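Local atomic coordinates of thiazoline oxidase/subtilisin-like protease (Prochloron didemni, PDB entry 4H6X), a protein that acts as the patellamide maturation protease PatG, a subtilisin-like enzyme of a transamidating family that probably cleaves precursor peptides and joins their ends into rings. Residues Q77-D81 with Q82-G86; P124-G127 with I128-C132; L154-A157 with R158-L162; A277-M280 with T281-A285. One frame throughout, in Å; residues are numbered along the deposited sequence.

Interaction 1: Q77-D81 with Q82-G86; sequences QSIRD and QGLKG
A Schellman motif ends helix 70-82, where Gly83 turns the chain out of its last turn and bonds back to the residues just before it. The positive phi of Gly83, 79°, makes the reversal, and its N reaches back three residues to donate to Arg80 O at 2.9 Å. A second, weak bond links Gly83 N to Ile79 O at 3.4 Å. One residue earlier the regular helical pattern still holds, with Gln82 N bonded to Ser78 O at 3.0 Å.

The same pair also meets through side chains. CG of Gln82 lies anti to its carbonyl carbon (chi1 -72°) and packs over Ser78 O; from there the chain runs on extended and brings NE2 to 3.0 Å from Ser78 OG. The hydroxyl sits almost exactly in the plane of the Gln82 amide, where the N-H lies too, although the bond is somewhat bent, with an N-H...O angle of 148°. Replacing Ser78 by an alanine removes this acceptor and would probably leave the Gln82 carboxamide freer to turn on the helix surface.

Arg80 points to another side of the helix, where its guanidinium forms a salt bridge with Asp108 and its chain touches Val268 and Leu270 of strand 268-270. On the side that faces helix 87-96, Ile79 and Leu84 share Ala92 as a neighbour, and their chains cross obliquely, Ile79 CG2 lying 4.0 Å from Leu84 CD1.

Interaction 2: P124-G127 with I128-C132; sequences PVFG and IAPNC
The backbone runs extended through Phe126 and Gly127, bends at Ile128, and comes back so that the ring of Pro130 lies against Gly127 O. Ala129 then leads into a type I beta turn from Ala129 to Cys132, closed by Cys132 N bonding to Ala129 O at 3.2 Å. Pro130 takes the second position of that turn, and its phi of -59°, restrained by the ring, fits the value near -60° usual there. Gly127 and Pro130 meet by van der Waals contact, Pro130 CD resting 3.4 Å from Gly127 O.

Phe126 supplies the aromatic half of the contact. With CG anti to the backbone N (chi1 170°), its ring reaches forward along the chain until CE1 comes within 3.9 Å of Pro130 CG. The proline carbon arrives at the ring edge, in the ring plane, so this is edge packing and not a CH-pi stack. Other rings complete the surroundings of Phe126: those of His11 and His24 both meet it.

The side chain of Ile128 leads away from this contact and touches Leu286. The bend lies between two helices: Ile128 and Ala129 form backbone hydrogen bonds with Thr116 and Ile117 at the end of helix 101-118, Gly127 bonds with Gly119 just beyond it, and Ile128, Ala129 and Cys132 pack on helix 273-293 as the chain enters strand 133-138.

Interaction 3: L154-A157 with R158-L162; sequences LNLA and RAIDL
Arg158 lies along Leu154, one turn back on helix 154-165, and its aliphatic stem packs on that leucine. CB starts over the backbone, 3.6 Å from Leu154 O. With CG placed anti to the carbonyl carbon (chi1 -63°), that atom comes to 3.2 Å from the same oxygen and also touches Leu154 CD1. CD continues beside the leucine, 3.8 Å from Leu154 CD1, the two chains pointing the same way. At chi3 (75°) the arginine bends; the guanidinium group swings away from the leucine and makes a cation-pi contact with Trp61.

Beneath this pair the helix is regular: Arg158 N bonds to Leu154 O at 2.9 Å with an N-H...O angle of 168°, and Ala159, Ile160 and Asp161 repeat the pattern. On the side facing the core, Ile160 CD1 lies 4.1 Å from Leu156 CG and from Leu156 CD1; both residues press on Ile38 of strand 34-39, and Ile160 also on helix 187-197.

Asn155 is gripped from outside, its OD1 accepting from Trp61 NE1 and His62 NE2 while ND2 donates to Gln139. Trp61 therefore serves two residues of the helix, one through its indole N-H and one through its pi system. The chemistry implies an amphipathic helix, apolar toward strand 34-39 and helix 187-197, with Arg158 using its methylenes on Leu154 and its charge on Trp61.

Interaction 4: A277-M280 with T281-A285; sequences APVM and TGISA
Backbone bonds come first: Thr281, Gly282, Ile283 and Ser284 each donate N-H to the carbonyl four residues back, from Ala277 O to Met280 O. Thr281 N reaches Ala277 O at 2.9 Å. Pro278 has no N-H to give to the preceding turn, and the helix kinks there.

A second kind of bond is made by a side chain. Ser284 turns OG beside its own N (chi1 -62°), which brings the hydroxyl back to Met280 O at 2.8 Å. Ser284 N bonds to Met280 O at 2.8 Å as well, from the opposite face of the carbonyl plane, and this buried oxygen is thus held by two donors. An alanine in place of Ser284 has no hydroxyl, and Met280 O would probably keep just the backbone N-H of that residue, one face of its carbonyl losing its donor.

Apolar contact runs along another flank, where Val279 and Ile283 lie side by side with Val279 CG1 4.1 Å from Ile283 CD1. Pro278 packs on helix 101-118, while Ala277 and Thr281 lean on His172 of strand 170-173.

This is the buried central helix of the subtilase fold. It begins around Ser274, probably the nucleophile of a triad with His109 and Asp39, and Ala277 and Pro278 complete the Gly-Thr-Ser-Met-Ala-Ala-Pro signature of the family's active-site serine.

How the interactions relate
Read from the N terminus, the four contacts follow in series, each a local one within a continuous stretch, so none nests in or crosses another. Interaction 1 finishes helix 70-82 and sends the chain toward helix 87-96 at the surface. Interaction 2 bends the link from helix 101-118 into strand 133-138. Interaction 3 lies on helix 154-165, on the other side of the chain's centre from interaction 2, and interaction 4 on the buried helix 273-293. Interactions 2 and 4 touch: Ile128 CG2 packs 3.4 Å from Gly282 C, and Cys132 meets Ala285. Interaction 1 stays apart, its centre about 28 Å from that of interaction 4.

Interaction 1: Q77-D81 with Q82-G86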
ATOM      1  N   GLN A  77       9.490   3.774  18.712  1.00 25.93           N
ATOM      2  CA  GLN A  77       8.231   4.508  18.754  1.00 28.53           C
ATOM      3  C   GLN A  77       8.264   5.711  19.693  1.00 29.48           C
ATOM      4  O   GLN A  77       7.620   6.722  19.415  1.00 29.84           O
ATOM      5  CB  GLN A  77       7.064   3.575  19.059  1.00 27.56           C
ATOM      6  CG  GLN A  77       6.815   2.615  17.906  1.00 28.84           C
ATOM      7  CD  GLN A  77       5.930   1.451  18.272  1.00 28.82           C
ATOM      8  OE1 GLN A  77       5.241   1.470  19.296  1.00 30.37           O
ATOM      9  NE2 GLN A  77       5.936   0.416  17.430  1.00 28.90           N
ATOM     10  N   SER A  78       9.023   5.600  20.787  1.00 29.15           N
ATOM     11  CA  SER A  78       9.247   6.737  21.692  1.00 30.65           C
ATOM     12  C   SER A  78       9.992   7.870  20.998  1.00 29.82           C
ATOM     13  O   SER A  78       9.602   9.035  21.110  1.00 30.93           O
ATOM     14  CB  SER A  78      10.007   6.313  22.967  1.00 30.51           C
ATOM     15  OG  SER A  78      10.572   7.458  23.591  1.00 30.15           O
ATOM     16  N   ILE A  79      11.051   7.523  20.274  1.00 29.08           N
ATOM     17  CA  ILE A  79      11.805   8.495  19.476  1.00 30.92           C
ATOM     18  C   ILE A  79      10.930   9.195  18.418  1.00 33.02           C
ATOM     19  O   ILE A  79      11.034  10.409  18.232  1.00 32.71           O
ATOM     20  CB  ILE A  79      13.057   7.842  18.841  1.00 30.59           C
ATOM     21  CG1 ILE A  79      14.072   7.495  19.943  1.00 30.43           C
ATOM     22  CG2 ILE A  79      13.710   8.755  17.813  1.00 31.91           C
ATOM     23  CD1 ILE A  79      15.117   6.469  19.546  1.00 27.55           C
ATOM     24  N   ARG A  80      10.058   8.440  17.747  1.00 32.95           N
ATOM     25  CA  ARG A  80       9.123   9.038  16.787  1.00 34.25           C
ATOM     26  C   ARG A  80       8.141   9.975  17.505  1.00 34.39           C
ATOM     27  O   ARG A  80       7.941  11.107  17.079  1.00 32.96           O
ATOM     28  CB  ARG A  80       8.350   7.955  16.038  1.00 33.61           C
ATOM     29  CG  ARG A  80       7.196   8.480  15.197  1.00 35.36           C
ATOM     30  CD  ARG A  80       6.250   7.339  14.880  1.00 38.07           C
ATOM     31  NE  ARG A  80       6.696   6.649  13.696  1.00 36.50           N
ATOM     32  CZ  ARG A  80       6.464   5.373  13.394  1.00 32.89           C
ATOM     33  NH1 ARG A  80       5.802   4.549  14.203  1.00 28.50           N
ATOM     34  NH2 ARG A  80       6.945   4.929  12.252  1.00 30.16           N
ATOM     35  N   ASP A  81       7.536   9.485  18.583  1.00 37.13           N
ATOM     36  CA  ASP A  81       6.590  10.269  19.395  1.00 38.61           C
ATOM     37  C   ASP A  81       7.179  11.585  19.928  1.00 38.89           C
ATOM     38  O   ASP A  81       6.453  12.559  20.103  1.00 39.79           O
ATOM     39  CB  ASP A  81       6.018   9.417  20.527  1.00 37.11           C
ATOM     40  CG  ASP A  81       5.095   8.309  20.019  1.00 38.76           C
ATOM     41  OD1 ASP A  81       4.733   8.314  18.817  1.00 38.41           O
ATOM     42  OD2 ASP A  81       4.718   7.433  20.831  1.00 37.37           O
ATOM     43  N   GLN A  82       8.491  11.599  20.161  1.00 38.80           N
ATOM     44  CA  GLN A  82       9.214  12.780  20.617  1.00 38.42           C
ATOM     45  C   GLN A  82       9.388  13.808  19.519  1.00 41.50           C
ATOM     46  O   GLN A  82       9.617  14.984  19.798  1.00 42.50           O
ATOM     47  CB  GLN A  82      10.595  12.395  21.132  1.00 37.18           C
ATOM     48  CG  GLN A  82      10.586  11.664  22.470  1.00 35.42           C
ATOM     49  CD  GLN A  82      11.976  11.233  22.861  1.00 34.68           C
ATOM     50  OE1 GLN A  82      12.915  12.029  22.814  1.00 34.99           O
ATOM     51  NE2 GLN A  82      12.129   9.963  23.200  1.00 33.43           N
ATOM     52  N   GLY A  83       9.318  13.358  18.270  1.00 43.43           N
ATOM     53  CA  GLY A  83       9.409  14.258  17.129  1.00 41.12           C
ATOM     54  C   GLY A  83      10.827  14.674  16.818  1.00 41.08           C
ATOM     55  O   GLY A  83      11.045  15.716  16.205  1.00 40.94           O
ATOM     56  N   LEU A  84      11.797  13.866  17.247  1.00 40.69           N
ATOM     57  CA  LEU A  84      13.202  14.078  16.893  1.00 40.20           C
ATOM     58  C   LEU A  84      13.376  13.999  15.372  1.00 43.97           C
ATOM     59  O   LEU A  84      12.678  13.232  14.706  1.00 40.92           O
ATOM     60  CB  LEU A  84      14.095  13.057  17.600  1.00 39.65           C
ATOM     61  CG  LEU A  84      14.010  12.965  19.134  1.00 40.78           C
ATOM     62  CD1 LEU A  84      15.123  12.067  19.647  1.00 39.46           C
ATOM     63  CD2 LEU A  84      14.072  14.336  19.819  1.00 39.08           C
ATOM     64  N   LYS A  85      14.313  14.776  14.831  1.00 48.52           N
ATOM     65  CA  LYS A  85      14.307  15.072  13.397  1.00 56.12           C
ATOM     66  C   LYS A  85      15.505  14.537  12.606  1.00 57.83           C
ATOM     67  O   LYS A  85      15.538  13.365  12.241  1.00 65.24           O
ATOM     68  CB  LYS A  85      14.127  16.578  13.179  1.00 57.86           C
ATOM     69  CG  LYS A  85      13.259  16.943  11.989  1.00 64.05           C
ATOM     70  CD  LYS A  85      11.778  16.841  12.324  1.00 66.53           C
ATOM     71  CE  LYS A  85      10.926  17.376  11.186  1.00 67.88           C
ATOM     72  NZ  LYS A  85       9.477  17.153  11.443  1.00 69.39           N
ATOM     73  N   GLY A  86      16.470  15.397  12.313  1.00 58.01           N
ATOM     74  CA  GLY A  86      17.598  15.005  11.482  1.00 56.45           C
ATOM     75  C   GLY A  86      18.635  14.235  12.270  1.00 57.62           C
ATOM     76  O   GLY A  86      18.453  13.051  12.568  1.00 59.97           O
TER

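Interaction 2: P124-G127 with I128-C132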
ATOM      1  N   PRO A 124      -8.814   0.003  15.159  1.00 35.03           N
ATOM      2  CA  PRO A 124      -8.104   1.285  15.159  1.00 34.96           C
ATOM      3  C   PRO A 124      -7.669   1.735  13.753  1.00 34.42           C
ATOM      4  O   PRO A 124      -7.455   2.938  13.521  1.00 31.14           O
ATOM      5  CB  PRO A 124      -6.868   1.013  16.030  1.00 34.85           C
ATOM      6  CG  PRO A 124      -7.198  -0.209  16.814  1.00 36.28           C
ATOM      7  CD  PRO A 124      -8.088  -1.022  15.925  1.00 37.29           C
ATOM      8  N   VAL A 125      -7.540   0.782  12.826  1.00 32.94           N
ATOM      9  CA  VAL A 125      -7.228   1.130  11.430  1.00 31.36           C
ATOM     10  C   VAL A 125      -8.162   0.440  10.443  1.00 30.17           C
ATOM     11  O   VAL A 125      -8.129  -0.777  10.267  1.00 31.43           O
ATOM     12  CB  VAL A 125      -5.754   0.846  11.053  1.00 30.83           C
ATOM     13  CG1 VAL A 125      -5.461   1.349   9.640  1.00 28.32           C
ATOM     14  CG2 VAL A 125      -4.804   1.512  12.031  1.00 29.36           C
ATOM     15  N   PHE A 126      -9.004   1.241   9.808  1.00 30.14           N
ATOM     16  CA  PHE A 126      -9.932   0.768   8.795  1.00 29.69           C
ATOM     17  C   PHE A 126      -9.260   0.990   7.430  1.00 29.49           C
ATOM     18  O   PHE A 126      -9.065   2.124   7.012  1.00 30.42           O
ATOM     19  CB  PHE A 126     -11.247   1.546   8.927  1.00 30.87           C
ATOM     20  CG  PHE A 126     -12.227   1.342   7.795  1.00 32.37           C
ATOM     21  CD1 PHE A 126     -12.297   0.142   7.097  1.00 32.33           C
ATOM     22  CD2 PHE A 126     -13.122   2.369   7.454  1.00 34.47           C
ATOM     23  CE1 PHE A 126     -13.210  -0.030   6.067  1.00 33.31           C
ATOM     24  CE2 PHE A 126     -14.045   2.198   6.433  1.00 33.72           C
ATOM     25  CZ  PHE A 126     -14.084   0.999   5.736  1.00 34.56           C
ATOM     26  N   GLY A 127      -8.877  -0.098   6.770  1.00 29.13           N
ATOM     27  CA  GLY A 127      -8.167  -0.004   5.495  1.00 29.29           C
ATOM     28  C   GLY A 127      -9.094   0.247   4.313  1.00 28.17           C
ATOM     29  O   GLY A 127     -10.307   0.188   4.449  1.00 29.91           O
ATOM     30  N   ILE A 128      -8.513   0.526   3.153  1.00 28.21           N
ATOM     31  CA  ILE A 128      -9.283   0.793   1.935  1.00 27.81           C
ATOM     32  C   ILE A 128     -10.030  -0.452   1.468  1.00 28.06           C
ATOM     33  O   ILE A 128     -11.185  -0.371   1.022  1.00 29.44           O
ATOM     34  CB  ILE A 128      -8.363   1.344   0.819  1.00 28.45           C
ATOM     35  CG1 ILE A 128      -7.709   2.663   1.273  1.00 28.77           C
ATOM     36  CG2 ILE A 128      -9.124   1.531  -0.493  1.00 26.88           C
ATOM     37  CD1 ILE A 128      -8.664   3.833   1.461  1.00 28.29           C
ATOM     38  N   ALA A 129      -9.397  -1.612   1.605  1.00 27.54           N
ATOM     39  CA  ALA A 129      -9.953  -2.836   1.039  1.00 28.60           C
ATOM     40  C   ALA A 129      -9.902  -4.021   2.018  1.00 29.40           C
ATOM     41  O   ALA A 129      -9.223  -5.037   1.755  1.00 29.82           O
ATOM     42  CB  ALA A 129      -9.254  -3.163  -0.280  1.00 29.57           C
ATOM     43  N   PRO A 130     -10.631  -3.901   3.152  1.00 29.89           N
ATOM     44  CA  PRO A 130     -10.590  -4.905   4.230  1.00 30.30           C
ATOM     45  C   PRO A 130     -11.007  -6.328   3.826  1.00 31.48           C
ATOM     46  O   PRO A 130     -10.697  -7.280   4.550  1.00 30.13           O
ATOM     47  CB  PRO A 130     -11.579  -4.346   5.265  1.00 31.25           C
ATOM     48  CG  PRO A 130     -12.518  -3.498   4.466  1.00 31.60           C
ATOM     49  CD  PRO A 130     -11.618  -2.839   3.448  1.00 30.40           C
ATOM     50  N   ASN A 131     -11.694  -6.482   2.694  1.00 30.23           N
ATOM     51  CA  ASN A 131     -12.191  -7.809   2.305  1.00 31.29           C
ATOM     52  C   ASN A 131     -11.386  -8.546   1.239  1.00 29.73           C
ATOM     53  O   ASN A 131     -11.710  -9.684   0.901  1.00 29.03           O
ATOM     54  CB  ASN A 131     -13.677  -7.755   1.900  1.00 34.27           C
ATOM     55  CG  ASN A 131     -14.614  -7.699   3.098  1.00 38.82           C
ATOM     56  OD1 ASN A 131     -15.784  -7.328   2.968  1.00 41.22           O
ATOM     57  ND2 ASN A 131     -14.110  -8.076   4.268  1.00 37.20           N
ATOM     58  N   CYS A 132     -10.343  -7.904   0.718  1.00 29.17           N
ATOM     59  CA  CYS A 132      -9.414  -8.571  -0.209  1.00 29.42           C
ATOM     60  C   CYS A 132      -8.470  -9.492   0.528  1.00 29.67           C
ATOM     61  O   CYS A 132      -8.267  -9.340   1.744  1.00 29.34           O
ATOM     62  CB  CYS A 132      -8.607  -7.540  -1.002  1.00 29.47           C
ATOM     63  SG  CYS A 132      -9.638  -6.574  -2.129  1.00 29.95           S
TER

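Interaction 3: L154-A157 with R158-L162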
ATOM      1  N   LEU A 154      18.112  -7.855  -7.741  1.00 32.09           N
ATOM      2  CA  LEU A 154      18.002  -9.306  -7.850  1.00 32.43           C
ATOM      3  C   LEU A 154      16.985  -9.874  -6.857  1.00 31.14           C
ATOM      4  O   LEU A 154      16.118 -10.667  -7.234  1.00 28.96           O
ATOM      5  CB  LEU A 154      19.357  -9.978  -7.656  1.00 34.32           C
ATOM      6  CG  LEU A 154      19.386 -11.495  -7.434  1.00 35.77           C
ATOM      7  CD1 LEU A 154      18.652 -12.255  -8.535  1.00 36.91           C
ATOM      8  CD2 LEU A 154      20.831 -11.968  -7.319  1.00 38.08           C
ATOM      9  N   ASN A 155      17.095  -9.470  -5.594  1.00 30.05           N
ATOM     10  CA  ASN A 155      16.171  -9.939  -4.575  1.00 29.72           C
ATOM     11  C   ASN A 155      14.735  -9.508  -4.866  1.00 26.98           C
ATOM     12  O   ASN A 155      13.799 -10.283  -4.665  1.00 25.50           O
ATOM     13  CB  ASN A 155      16.594  -9.459  -3.190  1.00 31.85           C
ATOM     14  CG  ASN A 155      15.721 -10.027  -2.096  1.00 36.18           C
ATOM     15  OD1 ASN A 155      15.647 -11.247  -1.918  1.00 38.05           O
ATOM     16  ND2 ASN A 155      15.038  -9.147  -1.360  1.00 38.17           N
ATOM     17  N   LEU A 156      14.564  -8.280  -5.346  1.00 24.10           N
ATOM     18  CA  LEU A 156      13.236  -7.796  -5.676  1.00 26.08           C
ATOM     19  C   LEU A 156      12.661  -8.578  -6.865  1.00 24.86           C
ATOM     20  O   LEU A 156      11.490  -8.947  -6.861  1.00 25.08           O
ATOM     21  CB  LEU A 156      13.246  -6.289  -5.921  1.00 27.18           C
ATOM     22  CG  LEU A 156      11.903  -5.606  -6.205  1.00 29.81           C
ATOM     23  CD1 LEU A 156      10.785  -5.957  -5.211  1.00 28.41           C
ATOM     24  CD2 LEU A 156      12.139  -4.100  -6.239  1.00 30.68           C
ATOM     25  N   ALA A 157      13.500  -8.846  -7.864  1.00 24.78           N
ATOM     26  CA  ALA A 157      13.091  -9.667  -9.011  1.00 25.06           C
ATOM     27  C   ALA A 157      12.611 -11.050  -8.557  1.00 23.41           C
ATOM     28  O   ALA A 157      11.563 -11.527  -8.974  1.00 23.20           O
ATOM     29  CB  ALA A 157      14.238  -9.804 -10.006  1.00 24.04           C
ATOM     30  N   ARG A 158      13.402 -11.691  -7.707  1.00 23.82           N
ATOM     31  CA  ARG A 158      13.028 -12.995  -7.151  1.00 23.06           C
ATOM     32  C   ARG A 158      11.700 -12.919  -6.370  1.00 21.44           C
ATOM     33  O   ARG A 158      10.854 -13.808  -6.477  1.00 21.26           O
ATOM     34  CB  ARG A 158      14.163 -13.519  -6.272  1.00 21.55           C
ATOM     35  CG  ARG A 158      15.456 -13.769  -7.046  1.00 21.83           C
ATOM     36  CD  ARG A 158      16.549 -14.327  -6.133  1.00 22.02           C
ATOM     37  NE  ARG A 158      16.342 -15.746  -5.801  1.00 23.18           N
ATOM     38  CZ  ARG A 158      17.198 -16.484  -5.081  1.00 23.65           C
ATOM     39  NH1 ARG A 158      18.319 -15.941  -4.585  1.00 23.01           N
ATOM     40  NH2 ARG A 158      16.936 -17.767  -4.858  1.00 23.49           N
ATOM     41  N   ALA A 159      11.539 -11.866  -5.574  1.00 21.38           N
ATOM     42  CA  ALA A 159      10.286 -11.643  -4.840  1.00 21.00           C
ATOM     43  C   ALA A 159       9.061 -11.512  -5.766  1.00 20.41           C
ATOM     44  O   ALA A 159       7.989 -12.048  -5.476  1.00 20.11           O
ATOM     45  CB  ALA A 159      10.414 -10.427  -3.941  1.00 20.09           C
ATOM     46  N   ILE A 160       9.225 -10.769  -6.858  1.00 20.12           N
ATOM     47  CA  ILE A 160       8.143 -10.554  -7.830  1.00 20.85           C
ATOM     48  C   ILE A 160       7.760 -11.884  -8.504  1.00 22.08           C
ATOM     49  O   ILE A 160       6.570 -12.198  -8.584  1.00 20.97           O
ATOM     50  CB  ILE A 160       8.502  -9.429  -8.831  1.00 20.59           C
ATOM     51  CG1 ILE A 160       8.422  -8.070  -8.123  1.00 21.92           C
ATOM     52  CG2 ILE A 160       7.576  -9.424 -10.058  1.00 20.66           C
ATOM     53  CD1 ILE A 160       9.134  -6.943  -8.865  1.00 22.24           C
ATOM     54  N   ASP A 161       8.759 -12.678  -8.937  1.00 21.65           N
ATOM     55  CA  ASP A 161       8.476 -13.990  -9.546  1.00 22.14           C
ATOM     56  C   ASP A 161       7.700 -14.837  -8.571  1.00 21.71           C
ATOM     57  O   ASP A 161       6.773 -15.525  -8.972  1.00 21.30           O
ATOM     58  CB  ASP A 161       9.749 -14.761  -9.965  1.00 22.50           C
ATOM     59  CG  ASP A 161      10.417 -14.171 -11.183  1.00 24.08           C
ATOM     60  OD1 ASP A 161       9.698 -13.609 -12.039  1.00 25.16           O
ATOM     61  OD2 ASP A 161      11.660 -14.248 -11.272  1.00 24.42           O
ATOM     62  N   LEU A 162       8.101 -14.821  -7.289  1.00 21.09           N
ATOM     63  CA  LEU A 162       7.350 -15.560  -6.276  1.00 20.92           C
ATOM     64  C   LEU A 162       5.916 -15.016  -6.105  1.00 20.98           C
ATOM     65  O   LEU A 162       4.961 -15.781  -6.041  1.00 20.74           O
ATOM     66  CB  LEU A 162       8.084 -15.568  -4.920  1.00 21.29           C
ATOM     67  CG  LEU A 162       7.414 -16.388  -3.796  1.00 21.10           C
ATOM     68  CD1 LEU A 162       7.134 -17.834  -4.224  1.00 21.38           C
ATOM     69  CD2 LEU A 162       8.287 -16.345  -2.545  1.00 20.11           C
TER

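Interaction 4: A277-M280 with T281-A285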
ATOM      1  N   ALA A 277       1.076   5.368  -1.835  1.00 23.41           N
ATOM      2  CA  ALA A 277       0.984   4.128  -2.664  1.00 23.22           C
ATOM      3  C   ALA A 277      -0.029   3.089  -2.170  1.00 23.11           C
ATOM      4  O   ALA A 277      -0.806   2.591  -2.973  1.00 24.71           O
ATOM      5  CB  ALA A 277       2.368   3.489  -2.863  1.00 21.69           C
ATOM      6  N   PRO A 278      -0.037   2.755  -0.855  1.00 23.65           N
ATOM      7  CA  PRO A 278      -1.027   1.763  -0.419  1.00 23.77           C
ATOM      8  C   PRO A 278      -2.466   2.216  -0.598  1.00 23.73           C
ATOM      9  O   PRO A 278      -3.345   1.370  -0.785  1.00 24.28           O
ATOM     10  CB  PRO A 278      -0.735   1.550   1.079  1.00 24.02           C
ATOM     11  CG  PRO A 278       0.298   2.539   1.463  1.00 24.15           C
ATOM     12  CD  PRO A 278       0.912   3.111   0.216  1.00 24.09           C
ATOM     13  N   VAL A 279      -2.717   3.523  -0.523  1.00 24.69           N
ATOM     14  CA  VAL A 279      -4.066   4.043  -0.780  1.00 24.98           C
ATOM     15  C   VAL A 279      -4.481   3.620  -2.217  1.00 25.16           C
ATOM     16  O   VAL A 279      -5.581   3.122  -2.431  1.00 25.79           O
ATOM     17  CB  VAL A 279      -4.145   5.581  -0.565  1.00 25.98           C
ATOM     18  CG1 VAL A 279      -5.527   6.110  -0.920  1.00 26.06           C
ATOM     19  CG2 VAL A 279      -3.823   5.961   0.884  1.00 26.65           C
ATOM     20  N   MET A 280      -3.571   3.780  -3.181  1.00 25.53           N
ATOM     21  CA  MET A 280      -3.849   3.449  -4.592  1.00 25.34           C
ATOM     22  C   MET A 280      -3.928   1.950  -4.830  1.00 24.97           C
ATOM     23  O   MET A 280      -4.710   1.491  -5.660  1.00 25.13           O
ATOM     24  CB  MET A 280      -2.804   4.087  -5.520  1.00 25.88           C
ATOM     25  CG  MET A 280      -2.909   5.604  -5.614  1.00 27.73           C
ATOM     26  SD  MET A 280      -4.561   6.166  -6.125  1.00 30.51           S
ATOM     27  CE  MET A 280      -5.264   6.536  -4.530  1.00 35.45           C
ATOM     28  N   THR A 281      -3.123   1.185  -4.092  1.00 22.72           N
ATOM     29  CA  THR A 281      -3.232  -0.253  -4.126  1.00 22.42           C
ATOM     30  C   THR A 281      -4.633  -0.682  -3.647  1.00 21.42           C
ATOM     31  O   THR A 281      -5.272  -1.537  -4.262  1.00 22.08           O
ATOM     32  CB  THR A 281      -2.105  -0.921  -3.298  1.00 22.28           C
ATOM     33  OG1 THR A 281      -0.862  -0.803  -4.011  1.00 22.56           O
ATOM     34  CG2 THR A 281      -2.398  -2.389  -3.058  1.00 20.22           C
ATOM     35  N   GLY A 282      -5.111  -0.076  -2.568  1.00 22.00           N
ATOM     36  CA  GLY A 282      -6.455  -0.385  -2.051  1.00 22.11           C
ATOM     37  C   GLY A 282      -7.553  -0.009  -3.045  1.00 22.16           C
ATOM     38  O   GLY A 282      -8.483  -0.781  -3.285  1.00 22.00           O
ATOM     39  N   ILE A 283      -7.440   1.182  -3.621  1.00 22.35           N
ATOM     40  CA  ILE A 283      -8.436   1.661  -4.593  1.00 23.62           C
ATOM     41  C   ILE A 283      -8.457   0.719  -5.796  1.00 23.92           C
ATOM     42  O   ILE A 283      -9.521   0.255  -6.218  1.00 23.99           O
ATOM     43  CB  ILE A 283      -8.187   3.142  -4.993  1.00 22.37           C
ATOM     44  CG1 ILE A 283      -8.441   4.047  -3.767  1.00 22.76           C
ATOM     45  CG2 ILE A 283      -9.070   3.541  -6.177  1.00 23.62           C
ATOM     46  CD1 ILE A 283      -8.188   5.519  -3.980  1.00 22.28           C
ATOM     47  N   SER A 284      -7.266   0.417  -6.312  1.00 22.94           N
ATOM     48  CA  SER A 284      -7.121  -0.506  -7.433  1.00 22.39           C
ATOM     49  C   SER A 284      -7.742  -1.857  -7.133  1.00 22.42           C
ATOM     50  O   SER A 284      -8.415  -2.432  -7.986  1.00 22.72           O
ATOM     51  CB  SER A 284      -5.643  -0.663  -7.815  1.00 22.32           C
ATOM     52  OG  SER A 284      -5.104   0.577  -8.246  1.00 22.44           O
ATOM     53  N   ALA A 285      -7.532  -2.365  -5.923  1.00 22.58           N
ATOM     54  CA  ALA A 285      -8.138  -3.643  -5.523  1.00 23.05           C
ATOM     55  C   ALA A 285      -9.675  -3.572  -5.421  1.00 24.44           C
ATOM     56  O   ALA A 285     -10.381  -4.517  -5.793  1.00 23.74           O
ATOM     57  CB  ALA A 285      -7.553  -4.115  -4.203  1.00 22.36           C
TER